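PDB 5G4I: phospholyase from Arthrobacter aurescens, which acts as a pyridoxal-phosphate-dependent phospholyase, probably eliminating phosphate and ammonia from phosphoethanolamine, and is a homologue of class III transaminases. Local coordinates for residues Tyr233-Ala238 and Gln268-Glu273. Sequence-based numbering, arbitrary orientation.
Sequences YIEGVA and QMFNVE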
loop_
_atom_site.group_PDB
_atom_site.type_symbol
_atom_site.label_atom_id
_atom_site.label_comp_id
_atom_site.label_asym_id
_atom_site.label_seq_id
_atom_site.Cartn_x
_atom_site.Cartn_y
_atom_site.Cartn_z
ATOM N N TYR A 233 9.907 -22.181 -22.883
ATOM C CA TYR A 233 8.660 -21.442 -22.934
ATOM C C TYR A 233 8.832 -19.986 -22.460
ATOM O O TYR A 233 8.565 -19.016 -23.224
ATOM C CB TYR A 233 7.522 -22.109 -22.191
ATOM C CG TYR A 233 6.194 -21.284 -22.222
ATOM C CD1 TYR A 233 5.398 -21.273 -23.340
ATOM C CD2 TYR A 233 5.825 -20.464 -21.174
ATOM C CE1 TYR A 233 4.222 -20.545 -23.453
ATOM C CE2 TYR A 233 4.638 -19.750 -21.213
ATOM C CZ TYR A 233 3.839 -19.770 -22.372
ATOM O OH TYR A 233 2.643 -19.053 -22.427
ATOM N N ILE A 234 9.320 -19.817 -21.218
ATOM C CA ILE A 234 9.530 -18.443 -20.719
ATOM C C ILE A 234 10.458 -17.605 -21.585
ATOM O O ILE A 234 10.257 -16.398 -21.911
ATOM C CB ILE A 234 9.945 -18.426 -19.225
ATOM C CG1 ILE A 234 8.836 -19.047 -18.368
ATOM C CG2 ILE A 234 10.340 -17.056 -18.712
ATOM C CD1 ILE A 234 7.502 -18.231 -18.274
ATOM N N GLU A 235 11.581 -18.235 -22.013
ATOM C CA GLU A 235 12.530 -17.573 -22.882
ATOM C C GLU A 235 11.895 -17.161 -24.242
ATOM O O GLU A 235 12.129 -16.064 -24.754
ATOM C CB GLU A 235 13.715 -18.559 -23.132
ATOM C CG GLU A 235 14.427 -19.073 -21.825
ATOM C CD GLU A 235 13.859 -20.233 -20.854
ATOM O OE1 GLU A 235 12.882 -20.784 -20.730
ATOM O OE2 GLU A 235 14.574 -20.697 -20.055
ATOM N N GLY A 236 11.076 -18.047 -24.767
ATOM C CA GLY A 236 10.341 -17.762 -26.047
ATOM C C GLY A 236 9.338 -16.600 -25.895
ATOM O O GLY A 236 9.168 -15.774 -26.830
ATOM N N VAL A 237 8.639 -16.581 -24.775
ATOM C CA VAL A 237 7.716 -15.467 -24.477
ATOM C C VAL A 237 8.468 -14.188 -24.393
ATOM O O VAL A 237 8.082 -13.162 -25.009
ATOM C CB VAL A 237 6.856 -15.733 -23.202
ATOM C CG1 VAL A 237 6.037 -14.477 -22.880
ATOM C CG2 VAL A 237 5.991 -16.938 -23.341
ATOM N N ALA A 238 9.593 -14.111 -23.639
ATOM C CA ALA A 238 10.402 -12.943 -23.560
ATOM C C ALA A 238 10.924 -12.392 -24.924
ATOM O O ALA A 238 10.815 -11.196 -25.154
ATOM C CB ALA A 238 11.602 -13.194 -22.571
ATOM N N GLN A 268 14.944 -17.250 -11.801
ATOM C CA GLN A 268 16.238 -17.899 -12.067
ATOM C C GLN A 268 16.011 -19.351 -12.444
ATOM O O GLN A 268 17.012 -19.986 -12.936
ATOM C CB GLN A 268 17.196 -17.739 -10.783
ATOM C CG GLN A 268 17.608 -16.302 -10.526
ATOM C CD GLN A 268 18.249 -15.939 -9.169
ATOM O OE1 GLN A 268 17.916 -16.491 -8.236
ATOM N NE2 GLN A 268 19.089 -14.899 -9.153
ATOM N N MET A 269 14.843 -19.966 -12.245
ATOM C CA MET A 269 14.522 -21.305 -12.841
ATOM C C MET A 269 14.496 -21.282 -14.363
ATOM O O MET A 269 14.567 -22.419 -14.963
ATOM C CB MET A 269 13.207 -21.852 -12.278
ATOM C CG MET A 269 13.109 -22.048 -10.786
ATOM S SD MET A 269 11.596 -22.754 -10.163
ATOM C CE MET A 269 10.349 -21.469 -10.520
ATOM N N PHE A 270 14.452 -20.121 -15.005
ATOM C CA PHE A 270 14.387 -19.961 -16.464
ATOM C C PHE A 270 15.599 -19.211 -16.917
ATOM O O PHE A 270 16.297 -18.473 -16.161
ATOM C CB PHE A 270 13.082 -19.227 -16.787
ATOM C CG PHE A 270 11.839 -19.864 -16.132
ATOM C CD1 PHE A 270 11.326 -21.058 -16.604
ATOM C CD2 PHE A 270 11.180 -19.272 -15.056
ATOM C CE1 PHE A 270 10.220 -21.675 -16.038
ATOM C CE2 PHE A 270 10.118 -19.904 -14.463
ATOM C CZ PHE A 270 9.603 -21.074 -14.948
ATOM N N ASN A 271 15.871 -19.273 -18.212
ATOM C CA ASN A 271 16.975 -18.518 -18.764
ATOM C C ASN A 271 16.482 -17.124 -19.247
ATOM O O ASN A 271 16.333 -16.809 -20.449
ATOM C CB ASN A 271 17.644 -19.287 -19.918
ATOM C CG ASN A 271 18.899 -18.586 -20.433
ATOM O OD1 ASN A 271 19.547 -17.753 -19.747
ATOM N ND2 ASN A 271 19.233 -18.881 -21.693
ATOM N N VAL A 272 16.161 -16.280 -18.258
ATOM C CA VAL A 272 15.545 -14.972 -18.474
ATOM C C VAL A 272 16.078 -13.957 -17.437
ATOM O O VAL A 272 16.383 -14.342 -16.284
ATOM C CB VAL A 272 13.988 -15.020 -18.339
ATOM C CG1 VAL A 272 13.482 -15.194 -16.883
ATOM C CG2 VAL A 272 13.301 -13.790 -18.945
ATOM N N GLU A 273 16.250 -12.714 -17.872
ATOM C CA GLU A 273 16.581 -11.586 -16.933
ATOM C C GLU A 273 15.484 -10.550 -17.156
ATOM O O GLU A 273 15.448 -9.813 -18.154
ATOM C CB GLU A 273 17.937 -10.921 -17.156
ATOM C CG GLU A 273 18.198 -9.845 -16.093
ATOM C CD GLU A 273 19.524 -9.077 -16.319
ATOM O OE1 GLU A 273 20.561 -9.700 -16.706
ATOM O OE2 GLU A 273 19.573 -7.831 -16.142
#
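Ile234 and Glu235, neighbours on helix 233-243, meet Phe270, Asn271 and Val272 in the loop that leads to strand 276-279. Both parts belong to the large domain of a fold-type I PLP enzyme. There the helix precedes strand 247-251 of the central mixed sheet. Ile234 supplies the apolar half of the contact. Its CG1, anti to the carbonyl carbon, is the branch that reaches the Phe270 ring. Ile234 CG1 sits over the centre of one face of the Phe270 ring, 3.7 Å from the centroid and 12° off the ring normal, a CH-pi contact. Ile234 CG2 meets Val272 CG1 at 4.1 Å. Ile234 also touches Phe215 and Phe217 of strand 214-217, so it packs between the sheet and the loop. The opposite face of the Phe270 ring is met near its rim by Met269 CB.

Glu235 supplies the polar half. Its chain bends at chi2 (78°), which places Glu235 CD 3.5 Å from Asn271 N. Glu235 OE2 accepts a hydrogen bond from Asn271 N at 2.7 Å, nearly straight at 169°. The N-H comes from above the carboxylate plane. Glu235 OE2 also lies 3.4 Å from Asn271 CB. The other oxygen, OE1, takes a weak hydrogen bond from Gly232 N just before the helix segment. Asn271 is the centre of an inverse gamma turn, so this one bond ties the backbone of the turn to the helix. An alanine at Glu235 would probably leave Asn271 N without this acceptor and the turn less firmly held to the helix. The side chain of Phe270 is about 13 Å from the bound PLP, so this is packing outside the cofactor pocket. One turn along the helix from Ile234, Ala238 CB rests 4.0 Å from Val272 CG2.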